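PDB 1L1L: ribonucleoside triphosphate reductase, which reduces ribonucleoside triphosphates to the corresponding deoxyribonucleotides, depends on a vitamin B12 coenzyme, and is allosterically regulated as a monomer. Local coordinates for residues Val19-Gly24 and Leu88-Gly93; Arg54-Asn59 and Arg84-Ile89; Gly93-Gly98 and Glu423-Ile428; Ile477-Leu482 and Ala557-Gly562. All coordinates share one frame; numbering follows the deposited sequence.

Contact 1 (Val19-Gly24 and Leu88-Gly93); sequences VKPHWG and LIYGLG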
loop_
_atom_site.group_PDB
_atom_site.type_symbol
_atom_site.label_atom_id
_atom_site.label_comp_id
_atom_site.label_asym_id
_atom_site.label_seq_id
_atom_site.Cartn_x
_atom_site.Cartn_y
_atom_site.Cartn_z
ATOM N N VAL A 19 -26.783 -12.971 8.515
ATOM C CA VAL A 19 -25.612 -12.153 8.809
ATOM C C VAL A 19 -25.832 -10.691 8.446
ATOM O O VAL A 19 -26.228 -10.371 7.331
ATOM C CB VAL A 19 -24.364 -12.667 8.060
ATOM C CG1 VAL A 19 -23.171 -11.756 8.348
ATOM C CG2 VAL A 19 -24.051 -14.090 8.487
ATOM N N LYS A 20 -25.578 -9.820 9.413
ATOM C CA LYS A 20 -25.712 -8.383 9.236
ATOM C C LYS A 20 -24.299 -7.790 9.168
ATOM O O LYS A 20 -23.564 -7.822 10.160
ATOM C CB LYS A 20 -26.462 -7.778 10.423
ATOM C CG LYS A 20 -26.513 -6.254 10.426
ATOM C CD LYS A 20 -27.101 -5.714 11.726
ATOM C CE LYS A 20 -27.167 -4.193 11.713
ATOM N NZ LYS A 20 -27.687 -3.643 12.999
ATOM N N PRO A 21 -23.903 -7.258 7.995
ATOM C CA PRO A 21 -22.568 -6.666 7.843
ATOM C C PRO A 21 -22.339 -5.623 8.917
ATOM O O PRO A 21 -23.194 -4.770 9.142
ATOM C CB PRO A 21 -22.621 -6.049 6.447
ATOM C CG PRO A 21 -23.564 -6.971 5.713
ATOM C CD PRO A 21 -24.660 -7.172 6.733
ATOM N N HIS A 22 -21.191 -5.700 9.585
ATOM C CA HIS A 22 -20.853 -4.761 10.642
ATOM C C HIS A 22 -20.264 -3.487 10.030
ATOM O O HIS A 22 -19.071 -3.215 10.167
ATOM C CB HIS A 22 -19.842 -5.409 11.599
ATOM C CG HIS A 22 -19.575 -4.617 12.839
ATOM N ND1 HIS A 22 -18.824 -3.460 12.839
ATOM C CD2 HIS A 22 -19.934 -4.832 14.126
ATOM C CE1 HIS A 22 -18.729 -2.999 14.072
ATOM N NE2 HIS A 22 -19.393 -3.813 14.873
ATOM N N TRP A 23 -21.104 -2.722 9.339
ATOM C CA TRP A 23 -20.665 -1.476 8.714
ATOM C C TRP A 23 -20.374 -0.399 9.752
ATOM O O TRP A 23 -21.071 -0.288 10.768
ATOM C CB TRP A 23 -21.740 -0.926 7.770
ATOM C CG TRP A 23 -22.052 -1.753 6.551
ATOM C CD1 TRP A 23 -23.259 -2.311 6.234
ATOM C CD2 TRP A 23 -21.191 -1.999 5.427
ATOM N NE1 TRP A 23 -23.209 -2.873 4.980
ATOM C CE2 TRP A 23 -21.953 -2.697 4.462
ATOM C CE3 TRP A 23 -19.851 -1.692 5.138
ATOM C CZ2 TRP A 23 -21.425 -3.094 3.228
ATOM C CZ3 TRP A 23 -19.324 -2.087 3.907
ATOM C CH2 TRP A 23 -20.111 -2.780 2.969
ATOM N N GLY A 24 -19.345 0.404 9.493
ATOM C CA GLY A 24 -19.035 1.492 10.397
ATOM C C GLY A 24 -19.957 2.611 9.950
ATOM O O GLY A 24 -20.622 2.470 8.923
ATOM N N LEU A 88 -17.554 -14.810 6.645
ATOM C CA LEU A 88 -16.616 -14.020 7.432
ATOM C C LEU A 88 -16.441 -12.601 6.888
ATOM O O LEU A 88 -16.546 -11.621 7.633
ATOM C CB LEU A 88 -15.251 -14.711 7.455
ATOM C CG LEU A 88 -14.123 -13.951 8.149
ATOM C CD1 LEU A 88 -14.452 -13.728 9.617
ATOM C CD2 LEU A 88 -12.829 -14.739 7.999
ATOM N N ILE A 89 -16.175 -12.514 5.592
ATOM C CA ILE A 89 -15.960 -11.234 4.924
ATOM C C ILE A 89 -17.243 -10.430 4.808
ATOM O O ILE A 89 -17.247 -9.230 5.059
ATOM C CB ILE A 89 -15.356 -11.444 3.521
ATOM C CG1 ILE A 89 -14.006 -12.165 3.652
ATOM C CG2 ILE A 89 -15.165 -10.093 2.816
ATOM C CD1 ILE A 89 -13.436 -12.634 2.339
ATOM N N TYR A 90 -18.338 -11.087 4.433
ATOM C CA TYR A 90 -19.625 -10.398 4.304
ATOM C C TYR A 90 -19.965 -9.678 5.591
ATOM O O TYR A 90 -20.537 -8.583 5.568
ATOM C CB TYR A 90 -20.750 -11.401 3.992
ATOM C CG TYR A 90 -22.118 -10.774 3.804
ATOM C CD1 TYR A 90 -22.441 -10.085 2.634
ATOM C CD2 TYR A 90 -23.087 -10.851 4.808
ATOM C CE1 TYR A 90 -23.698 -9.487 2.468
ATOM C CE2 TYR A 90 -24.342 -10.255 4.654
ATOM C CZ TYR A 90 -24.637 -9.577 3.489
ATOM O OH TYR A 90 -25.866 -8.971 3.355
ATOM N N GLY A 91 -19.635 -10.313 6.714
ATOM C CA GLY A 91 -19.912 -9.744 8.017
ATOM C C GLY A 91 -18.896 -8.699 8.441
ATOM O O GLY A 91 -19.060 -8.046 9.474
ATOM N N LEU A 92 -17.837 -8.560 7.650
ATOM C CA LEU A 92 -16.784 -7.580 7.919
ATOM C C LEU A 92 -15.930 -7.880 9.144
ATOM O O LEU A 92 -15.297 -6.982 9.706
ATOM C CB LEU A 92 -17.391 -6.177 8.027
ATOM C CG LEU A 92 -17.885 -5.623 6.686
ATOM C CD1 LEU A 92 -18.609 -4.297 6.899
ATOM C CD2 LEU A 92 -16.693 -5.437 5.733
ATOM N N GLY A 93 -15.898 -9.145 9.556
ATOM C CA GLY A 93 -15.087 -9.523 10.696
ATOM C C GLY A 93 -13.633 -9.633 10.267
ATOM O O GLY A 93 -12.723 -9.663 11.092
HETATM O O HOH W 1 -27.676 -8.768 5.641
#

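Contact 2 (Arg54-Asn59 and Arg84-Ile89); sequences RVVEGN and RLYKLI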
loop_
_atom_site.group_PDB
_atom_site.type_symbol
_atom_site.label_atom_id
_atom_site.label_comp_id
_atom_site.label_asym_id
_atom_site.label_seq_id
_atom_site.Cartn_x
_atom_site.Cartn_y
_atom_site.Cartn_z
ATOM N N ARG A 54 -17.692 -12.444 -5.754
ATOM C CA ARG A 54 -16.630 -12.559 -6.740
ATOM C C ARG A 54 -15.245 -12.532 -6.095
ATOM O O ARG A 54 -14.305 -13.117 -6.622
ATOM C CB ARG A 54 -16.744 -11.458 -7.794
ATOM C CG ARG A 54 -16.519 -10.057 -7.289
ATOM C CD ARG A 54 -16.222 -9.127 -8.461
ATOM N NE ARG A 54 -16.265 -7.725 -8.056
ATOM C CZ ARG A 54 -15.349 -7.135 -7.298
ATOM N NH1 ARG A 54 -14.296 -7.817 -6.857
ATOM N NH2 ARG A 54 -15.499 -5.858 -6.977
ATOM N N VAL A 55 -15.110 -11.867 -4.951
ATOM C CA VAL A 55 -13.814 -11.829 -4.288
ATOM C C VAL A 55 -13.446 -13.207 -3.748
ATOM O O VAL A 55 -12.319 -13.686 -3.930
ATOM C CB VAL A 55 -13.801 -10.838 -3.116
ATOM C CG1 VAL A 55 -12.480 -10.944 -2.363
ATOM C CG2 VAL A 55 -13.998 -9.425 -3.639
ATOM N N VAL A 56 -14.412 -13.828 -3.078
ATOM C CA VAL A 56 -14.237 -15.155 -2.497
ATOM C C VAL A 56 -14.003 -16.207 -3.573
ATOM O O VAL A 56 -13.091 -17.027 -3.459
ATOM C CB VAL A 56 -15.475 -15.560 -1.671
ATOM C CG1 VAL A 56 -15.371 -17.031 -1.240
ATOM C CG2 VAL A 56 -15.584 -14.673 -0.455
ATOM N N GLU A 57 -14.836 -16.190 -4.608
ATOM C CA GLU A 57 -14.713 -17.145 -5.706
ATOM C C GLU A 57 -13.395 -16.955 -6.430
ATOM O O GLU A 57 -12.747 -17.920 -6.843
ATOM C CB GLU A 57 -15.873 -16.983 -6.695
ATOM C CG GLU A 57 -17.080 -17.851 -6.362
ATOM C CD GLU A 57 -18.304 -17.542 -7.209
ATOM O OE1 GLU A 57 -18.167 -17.305 -8.430
ATOM O OE2 GLU A 57 -19.417 -17.558 -6.642
ATOM N N GLY A 58 -13.000 -15.697 -6.587
ATOM C CA GLY A 58 -11.752 -15.415 -7.261
ATOM C C GLY A 58 -10.555 -15.984 -6.527
ATOM O O GLY A 58 -9.609 -16.446 -7.159
ATOM N N ASN A 59 -10.585 -15.960 -5.198
ATOM C CA ASN A 59 -9.460 -16.463 -4.413
ATOM C C ASN A 59 -9.423 -17.986 -4.305
ATOM O O ASN A 59 -8.370 -18.603 -4.473
ATOM C CB ASN A 59 -9.487 -15.857 -3.001
ATOM C CG ASN A 59 -8.320 -16.316 -2.136
ATOM O OD1 ASN A 59 -8.427 -17.285 -1.380
ATOM N ND2 ASN A 59 -7.193 -15.616 -2.241
ATOM N N ARG A 84 -17.475 -20.395 4.215
ATOM C CA ARG A 84 -17.098 -19.832 5.512
ATOM C C ARG A 84 -16.451 -18.465 5.252
ATOM O O ARG A 84 -16.724 -17.475 5.935
ATOM C CB ARG A 84 -16.072 -20.726 6.212
ATOM C CG ARG A 84 -16.620 -21.944 6.933
ATOM C CD ARG A 84 -15.459 -22.720 7.560
ATOM N NE ARG A 84 -14.740 -23.501 6.557
ATOM C CZ ARG A 84 -13.537 -24.041 6.739
ATOM N NH1 ARG A 84 -12.898 -23.881 7.893
ATOM N NH2 ARG A 84 -12.982 -24.754 5.767
ATOM N N LEU A 85 -15.589 -18.441 4.246
ATOM C CA LEU A 85 -14.882 -17.225 3.874
ATOM C C LEU A 85 -15.916 -16.151 3.554
ATOM O O LEU A 85 -15.849 -15.048 4.088
ATOM C CB LEU A 85 -13.987 -17.513 2.672
ATOM C CG LEU A 85 -12.760 -16.635 2.414
ATOM C CD1 LEU A 85 -11.918 -16.508 3.674
ATOM C CD2 LEU A 85 -11.953 -17.253 1.279
ATOM N N TYR A 86 -16.892 -16.485 2.710
ATOM C CA TYR A 86 -17.927 -15.526 2.358
ATOM C C TYR A 86 -18.644 -14.994 3.594
ATOM O O TYR A 86 -18.881 -13.790 3.708
ATOM C CB TYR A 86 -18.946 -16.154 1.404
ATOM C CG TYR A 86 -20.006 -15.184 0.933
ATOM C CD1 TYR A 86 -21.011 -14.735 1.790
ATOM C CD2 TYR A 86 -19.974 -14.679 -0.362
ATOM C CE1 TYR A 86 -21.956 -13.797 1.366
ATOM C CE2 TYR A 86 -20.908 -13.750 -0.797
ATOM C CZ TYR A 86 -21.888 -13.311 0.068
ATOM O OH TYR A 86 -22.779 -12.360 -0.364
ATOM N N LYS A 87 -19.000 -15.886 4.517
ATOM C CA LYS A 87 -19.702 -15.466 5.724
ATOM C C LYS A 87 -18.853 -14.538 6.596
ATOM O O LYS A 87 -19.371 -13.608 7.218
ATOM C CB LYS A 87 -20.137 -16.692 6.539
ATOM C CG LYS A 87 -20.868 -16.348 7.820
ATOM C CD LYS A 87 -21.391 -17.604 8.537
ATOM C CE LYS A 87 -22.014 -17.247 9.886
ATOM N NZ LYS A 87 -22.549 -18.433 10.635
ATOM N N LEU A 88 -17.554 -14.810 6.645
ATOM C CA LEU A 88 -16.616 -14.020 7.432
ATOM C C LEU A 88 -16.441 -12.601 6.888
ATOM O O LEU A 88 -16.546 -11.621 7.633
ATOM C CB LEU A 88 -15.251 -14.711 7.455
ATOM C CG LEU A 88 -14.123 -13.951 8.149
ATOM C CD1 LEU A 88 -14.452 -13.728 9.617
ATOM C CD2 LEU A 88 -12.829 -14.739 7.999
ATOM N N ILE A 89 -16.175 -12.514 5.592
ATOM C CA ILE A 89 -15.960 -11.234 4.924
ATOM C C ILE A 89 -17.243 -10.430 4.808
ATOM O O ILE A 89 -17.247 -9.230 5.059
ATOM C CB ILE A 89 -15.356 -11.444 3.521
ATOM C CG1 ILE A 89 -14.006 -12.165 3.652
ATOM C CG2 ILE A 89 -15.165 -10.093 2.816
ATOM C CD1 ILE A 89 -13.436 -12.634 2.339
#

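Contact 3 (Gly93-Gly98 and Glu423-Ile428); sequences GATPSG and EVFPLI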
loop_
_atom_site.group_PDB
_atom_site.type_symbol
_atom_site.label_atom_id
_atom_site.label_comp_id
_atom_site.label_asym_id
_atom_site.label_seq_id
_atom_site.Cartn_x
_atom_site.Cartn_y
_atom_site.Cartn_z
ATOM N N GLY A 93 -15.898 -9.145 9.556
ATOM C CA GLY A 93 -15.087 -9.523 10.696
ATOM C C GLY A 93 -13.633 -9.633 10.267
ATOM O O GLY A 93 -12.723 -9.663 11.092
ATOM N N ALA A 94 -13.433 -9.707 8.958
ATOM C CA ALA A 94 -12.109 -9.808 8.363
ATOM C C ALA A 94 -12.283 -9.483 6.889
ATOM O O ALA A 94 -13.393 -9.543 6.370
ATOM C CB ALA A 94 -11.541 -11.217 8.537
ATOM N N THR A 95 -11.198 -9.123 6.212
ATOM C CA THR A 95 -11.292 -8.785 4.799
ATOM C C THR A 95 -9.937 -8.797 4.104
ATOM O O THR A 95 -8.906 -8.657 4.746
ATOM C CB THR A 95 -11.903 -7.382 4.625
ATOM O OG1 THR A 95 -12.051 -7.073 3.234
ATOM C CG2 THR A 95 -10.999 -6.352 5.256
ATOM N N PRO A 96 -9.922 -9.006 2.778
ATOM C CA PRO A 96 -8.628 -8.999 2.099
ATOM C C PRO A 96 -8.275 -7.529 1.877
ATOM O O PRO A 96 -8.984 -6.642 2.366
ATOM C CB PRO A 96 -8.911 -9.734 0.798
ATOM C CG PRO A 96 -10.333 -9.395 0.528
ATOM C CD PRO A 96 -10.983 -9.500 1.885
ATOM N N SER A 97 -7.201 -7.266 1.144
ATOM C CA SER A 97 -6.790 -5.888 0.888
ATOM C C SER A 97 -7.790 -5.148 0.004
ATOM O O SER A 97 -8.582 -5.763 -0.715
ATOM C CB SER A 97 -5.418 -5.872 0.210
ATOM O OG SER A 97 -5.501 -6.382 -1.109
ATOM N N GLY A 98 -7.742 -3.819 0.049
ATOM C CA GLY A 98 -8.637 -3.034 -0.782
ATOM C C GLY A 98 -8.498 -3.424 -2.248
ATOM O O GLY A 98 -9.488 -3.457 -2.982
ATOM N N GLU A 423 -6.521 -8.607 6.283
ATOM C CA GLU A 423 -6.782 -7.933 7.543
ATOM C C GLU A 423 -7.932 -8.513 8.367
ATOM O O GLU A 423 -9.017 -8.800 7.852
ATOM C CB GLU A 423 -7.029 -6.447 7.289
ATOM C CG GLU A 423 -6.876 -5.590 8.525
ATOM C CD GLU A 423 -6.259 -4.233 8.212
ATOM O OE1 GLU A 423 -6.814 -3.517 7.352
ATOM O OE2 GLU A 423 -5.226 -3.884 8.826
ATOM N N VAL A 424 -7.662 -8.677 9.653
ATOM C CA VAL A 424 -8.627 -9.205 10.596
ATOM C C VAL A 424 -8.917 -8.172 11.682
ATOM O O VAL A 424 -8.022 -7.461 12.155
ATOM C CB VAL A 424 -8.103 -10.510 11.231
ATOM C CG1 VAL A 424 -9.095 -11.026 12.284
ATOM C CG2 VAL A 424 -7.904 -11.556 10.138
ATOM N N PHE A 425 -10.191 -8.062 12.041
ATOM C CA PHE A 425 -10.632 -7.139 13.074
ATOM C C PHE A 425 -11.135 -8.020 14.224
ATOM O O PHE A 425 -12.313 -8.395 14.265
ATOM C CB PHE A 425 -11.777 -6.262 12.558
ATOM C CG PHE A 425 -11.459 -5.508 11.292
ATOM C CD1 PHE A 425 -10.418 -4.586 11.252
ATOM C CD2 PHE A 425 -12.220 -5.703 10.144
ATOM C CE1 PHE A 425 -10.144 -3.864 10.073
ATOM C CE2 PHE A 425 -11.957 -4.996 8.970
ATOM C CZ PHE A 425 -10.912 -4.071 8.936
ATOM N N PRO A 426 -10.241 -8.376 15.156
ATOM C CA PRO A 426 -10.542 -9.221 16.320
ATOM C C PRO A 426 -11.864 -8.930 17.035
ATOM O O PRO A 426 -12.689 -9.832 17.202
ATOM C CB PRO A 426 -9.329 -9.005 17.221
ATOM C CG PRO A 426 -8.215 -8.889 16.227
ATOM C CD PRO A 426 -8.811 -8.004 15.135
ATOM N N LEU A 427 -12.064 -7.688 17.466
ATOM C CA LEU A 427 -13.295 -7.331 18.165
ATOM C C LEU A 427 -14.542 -7.646 17.346
ATOM O O LEU A 427 -15.484 -8.275 17.845
ATOM C CB LEU A 427 -13.288 -5.849 18.544
ATOM C CG LEU A 427 -14.428 -5.383 19.453
ATOM C CD1 LEU A 427 -14.475 -6.247 20.712
ATOM C CD2 LEU A 427 -14.221 -3.918 19.822
ATOM N N ILE A 428 -14.546 -7.224 16.085
ATOM C CA ILE A 428 -15.688 -7.455 15.215
ATOM C C ILE A 428 -15.912 -8.932 14.880
ATOM O O ILE A 428 -17.053 -9.408 14.861
ATOM C CB ILE A 428 -15.551 -6.640 13.916
ATOM C CG1 ILE A 428 -15.472 -5.146 14.262
ATOM C CG2 ILE A 428 -16.731 -6.913 13.001
ATOM C CD1 ILE A 428 -15.225 -4.255 13.077
#

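Contact 4 (Ile477-Leu482 and Ala557-Gly562); sequences IQDWLL and AGASEG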
loop_
_atom_site.group_PDB
_atom_site.type_symbol
_atom_site.label_atom_id
_atom_site.label_comp_id
_atom_site.label_asym_id
_atom_site.label_seq_id
_atom_site.Cartn_x
_atom_site.Cartn_y
_atom_site.Cartn_z
ATOM N N ILE A 477 -6.992 -2.970 16.620
ATOM C CA ILE A 477 -6.255 -3.402 17.804
ATOM C C ILE A 477 -6.529 -2.629 19.093
ATOM O O ILE A 477 -6.605 -3.219 20.174
ATOM C CB ILE A 477 -4.741 -3.379 17.525
ATOM C CG1 ILE A 477 -4.416 -4.376 16.404
ATOM C CG2 ILE A 477 -3.958 -3.687 18.806
ATOM C CD1 ILE A 477 -2.959 -4.308 15.914
ATOM N N GLN A 478 -6.667 -1.315 19.011
ATOM C CA GLN A 478 -6.938 -0.576 20.225
ATOM C C GLN A 478 -8.354 -0.879 20.718
ATOM O O GLN A 478 -8.565 -1.022 21.926
ATOM C CB GLN A 478 -6.746 0.927 20.013
ATOM C CG GLN A 478 -5.297 1.351 19.752
ATOM C CD GLN A 478 -4.295 0.753 20.737
ATOM O OE1 GLN A 478 -4.517 0.750 21.946
ATOM N NE2 GLN A 478 -3.177 0.252 20.216
ATOM N N ASP A 479 -9.318 -0.990 19.797
ATOM C CA ASP A 479 -10.703 -1.290 20.189
ATOM C C ASP A 479 -10.757 -2.652 20.877
ATOM O O ASP A 479 -11.387 -2.818 21.927
ATOM C CB ASP A 479 -11.645 -1.367 18.979
ATOM C CG ASP A 479 -11.760 -0.065 18.217
ATOM O OD1 ASP A 479 -11.596 1.025 18.812
ATOM O OD2 ASP A 479 -12.047 -0.149 17.005
ATOM N N TRP A 480 -10.106 -3.625 20.254
ATOM C CA TRP A 480 -10.078 -4.990 20.758
ATOM C C TRP A 480 -9.481 -5.109 22.156
ATOM O O TRP A 480 -10.022 -5.827 22.998
ATOM C CB TRP A 480 -9.302 -5.881 19.789
ATOM C CG TRP A 480 -9.263 -7.329 20.174
ATOM C CD1 TRP A 480 -10.336 -8.132 20.460
ATOM C CD2 TRP A 480 -8.103 -8.173 20.239
ATOM N NE1 TRP A 480 -9.914 -9.420 20.692
ATOM C CE2 TRP A 480 -8.551 -9.474 20.562
ATOM C CE3 TRP A 480 -6.730 -7.956 20.053
ATOM C CZ2 TRP A 480 -7.672 -10.559 20.702
ATOM C CZ3 TRP A 480 -5.857 -9.036 20.192
ATOM C CH2 TRP A 480 -6.335 -10.321 20.514
ATOM N N LEU A 481 -8.374 -4.408 22.400
ATOM C CA LEU A 481 -7.706 -4.454 23.700
ATOM C C LEU A 481 -8.411 -3.658 24.800
ATOM O O LEU A 481 -8.547 -4.133 25.924
ATOM C CB LEU A 481 -6.260 -3.961 23.574
ATOM C CG LEU A 481 -5.338 -4.733 22.622
ATOM C CD1 LEU A 481 -3.957 -4.083 22.615
ATOM C CD2 LEU A 481 -5.242 -6.184 23.048
ATOM N N LEU A 482 -8.855 -2.447 24.481
ATOM C CA LEU A 482 -9.523 -1.607 25.470
ATOM C C LEU A 482 -10.777 -2.295 25.992
ATOM O O LEU A 482 -11.065 -2.287 27.193
ATOM C CB LEU A 482 -9.895 -0.254 24.857
ATOM C CG LEU A 482 -10.591 0.755 25.782
ATOM C CD1 LEU A 482 -9.700 1.064 26.975
ATOM C CD2 LEU A 482 -10.903 2.031 25.005
ATOM N N ALA A 557 -15.569 -1.211 8.269
ATOM C CA ALA A 557 -16.055 -1.803 9.513
ATOM C C ALA A 557 -16.053 -0.860 10.699
ATOM O O ALA A 557 -16.428 -1.254 11.796
ATOM C CB ALA A 557 -15.228 -3.038 9.840
ATOM N N GLY A 558 -15.625 0.382 10.484
ATOM C CA GLY A 558 -15.579 1.349 11.567
ATOM C C GLY A 558 -14.593 0.977 12.665
ATOM O O GLY A 558 -14.788 1.332 13.831
ATOM N N ALA A 559 -13.531 0.267 12.301
ATOM C CA ALA A 559 -12.534 -0.154 13.280
ATOM C C ALA A 559 -11.369 0.832 13.395
ATOM O O ALA A 559 -11.140 1.634 12.486
ATOM C CB ALA A 559 -12.001 -1.533 12.902
ATOM N N SER A 560 -10.659 0.796 14.525
ATOM C CA SER A 560 -9.483 1.651 14.683
ATOM C C SER A 560 -8.497 1.084 13.646
ATOM O O SER A 560 -8.491 -0.120 13.386
ATOM C CB SER A 560 -8.912 1.558 16.111
ATOM O OG SER A 560 -8.758 0.215 16.556
ATOM N N GLU A 561 -7.680 1.949 13.050
ATOM C CA GLU A 561 -6.742 1.528 12.006
ATOM C C GLU A 561 -5.437 0.923 12.524
ATOM O O GLU A 561 -4.653 1.588 13.205
ATOM C CB GLU A 561 -6.460 2.725 11.098
ATOM C CG GLU A 561 -7.692 3.611 10.941
ATOM C CD GLU A 561 -7.641 4.518 9.727
ATOM O OE1 GLU A 561 -6.625 5.227 9.557
ATOM O OE2 GLU A 561 -8.628 4.527 8.945
ATOM N N GLY A 562 -5.203 -0.340 12.178
ATOM C CA GLY A 562 -4.005 -1.020 12.629
ATOM C C GLY A 562 -3.900 -0.887 14.133
ATOM O O GLY A 562 -4.863 -1.197 14.847
HETATM O O HOH W 2 -6.103 0.290 16.506
HETATM O O HOH W 3 -14.152 1.998 16.823
#

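Contact 1 (Val19-Gly24 and Leu88-Gly93)
Pro21 lies over a face of the Tyr90 ring, with its CG directed at the aromatic system. That atom sits 3.8 Å from the centroid of Tyr90 and 24° off the ring normal, a CH-pi contact. Val19 approaches differently, sliding past the ring at its side: with CG1 anti to the backbone N, chi1 178°, the methyl comes within 3.7 Å of Tyr90 CD2. The carbonyl O of Val19 meets the ring edge in its plane, and a water donates to this oxygen at 2.7 Å and also hydrogen-bonds Tyr90 OH. Farther along, Leu92 runs at a slant to Trp23, bringing CD1 to 3.4 Å from Trp23 CE3.

Between these two aromatic contacts a single direct hydrogen bond joins the backbones. His22, the centre of an inverse gamma turn, donates its backbone N-H to Gly91 O, N to O 3.2 Å, entering from above the carbonyl plane; Gln432 NE2 is a second donor to the same oxygen. Helix 72-90 closes near here in a Schellman motif, with Leu92 at positive phi. Trp48 of helix 48-60 stacks on Tyr90 and also meets Trp23. With one backbone N-H...O hydrogen bond and one water bridge as the directional links, shape fit round Tyr90 and Trp23 must carry most of the contact, and the buried His22 O, without a partner in the model, probably costs some stability.

Contact 2 (Arg54-Asn59 and Arg84-Ile89)
Val56 meets Leu85, Tyr86 and Ile89 by means of two methyl groups that diverge from one branched CB. The CB directs the chain toward helix 72-90 but leaves the touching to its branches. CG1 is anti to the backbone N, chi1 172°, and passes alongside Leu85, whose CB is 4.2 Å away; the two side chains run in opposite directions. CG2, the other tip, does more. It comes closest to the backbone of the facing helix, 3.8 Å from Tyr86 CA, and lies 4.1 Å from Tyr86 CB near the root of that side chain. The same methyl also touches Ile89 one turn farther on, with Ile89 CD1 at 4.1 Å. CG1 of Ile89 stands anti to its carbonyl carbon and the chain runs on extended, which carries CD1 out to this meeting.

The two helices follow each other in the chain and form a helical hairpin within the ribonucleotide reductase alpha domain. Their local axes pass 9.6 Å apart, at 142° between N-to-C directions, so the pairing is antiparallel but well splayed. No hydrogen bond crosses it.

At its margin Asn59 OD1 comes no nearer than 4.4 Å to Leu85 CD2. The amide is engaged elsewhere: OD1 accepts from Arg449 NE, and ND2 bonds Tyr446 O, both on helix 436-450. Tyr86 likewise turns its hydroxyl back to helix 48-60, where OH bonds the backbone O of Asp49.

Contact 3 (Gly93-Gly98 and Glu423-Ile428)
Thr95 and Glu423 face each other as an antiparallel hydrogen-bonded pair and exchange both backbone bonds. Thr95 N donates to Glu423 O at 2.7 Å, and Glu423 N returns a bond to Thr95 O at 2.8 Å. A third backbone bond, from Phe425 N to Gly93 O at 3.1 Å, prolongs the pairing beyond the strand into the turn. Between them Ala94 and Val424 form the non-hydrogen-bonded pair.

These bonds attach strand 94-96 to the edge of a mixed sheet, beside strand 421-424, whose other neighbour is strand 471-474. The sheet is probably part of the ten-stranded alpha-beta barrel of this enzyme, and the contact brings together pieces of chain more than 300 residues apart. Phe425 occupies the N-cap position of helix 426-431, so the third bond is made by the residue that links strand to helix.

Apolar contacts divide between the two faces. On one, Ala94 CB rests 4.0 Å from Val424 CG2, with helix 436-450 packed against Val424. On the other, with OG1 anti to the backbone N, chi1 -177°, CG2 of Thr95 is left between N and the carbonyl carbon, and that methyl meets Phe425 CE2 at 4.1 Å, the two side chains meeting at a slant. Val553 of helix 551-557 touches both residues. Past the strand, Ile428 CG2 lies 3.9 Å from Gly93 CA.

Two side-chain hydrogen bonds lie beside the pairing. Thr95 OG1 donates to Pro96 O at 3.2 Å, and Glu423 OE2 bonds Ser473 OG on the adjoining strand.

Contact 4 (Ile477-Leu482 and Ala557-Gly562)
Asp479 OD2 is the acceptor on which this contact turns: it takes the backbone N-H of Ser560, N to OD2 3.0 Å, and a water proton as well. The amide meets the oxygen from above the carboxylate plane, 39° out of it. The same water also donates to Gly558 O, at 3.1 Å, and so joins the carboxylate to the turn in which helix 551-557 ends. That turn is a Schellman motif with Gly558, at positive phi, as its C-prime residue, and the chain leaving it runs past the first turn of helix 477-485. Ser560 OG stands 3.3 Å from Asp479 OD2. The other carboxylate oxygen, OD1, is held by His566 NE2, so both ends of the group are fixed and its rotation is restricted.

The start of the helix supplies the second set of bonds. Amides of a first helical turn have no acceptor in the preceding turn, and here the loop and a water provide them. Ile477 N donates to Gly562 O at 3.3 Å, while Gln478 N gives its proton to a second water at 3.0 Å. Ser560 also donates to that water through OG, at 2.7 Å, its hydroxyl lying between the backbone N and the carbonyl carbon, chi1 48°; the water in turn donates to Gly562 O.

Gln478 sends its amide along the loop, where NE2 bonds Met563 O. Beside the same Gly562 carbonyl lies the branched side chain of Ile477, whose CB is 3.5 Å from Gly562 O.

Overall arrangement
Contacts 1 and 2 both use helix 72-90, the first at its end and the second within it, their centres about 12 Å apart. The chain then passes straight into strand 94-96, so contact 3 shares Gly93 with contact 1. Contact 4 adjoins contact 3 through Pro426 and Leu427 against Trp480 and Asp479 and meets contact 1 at Ala557, but does not touch contact 2. Contacts 2, 3 and 4 are buried, whereas contact 1 is partly open. Chemistry follows the elements joined: helix on helix is almost wholly apolar, strand on strand relies on backbone bonds, and the two contacts involving loops bring in water, with aromatic packing at contact 1 and a carboxylate at contact 4.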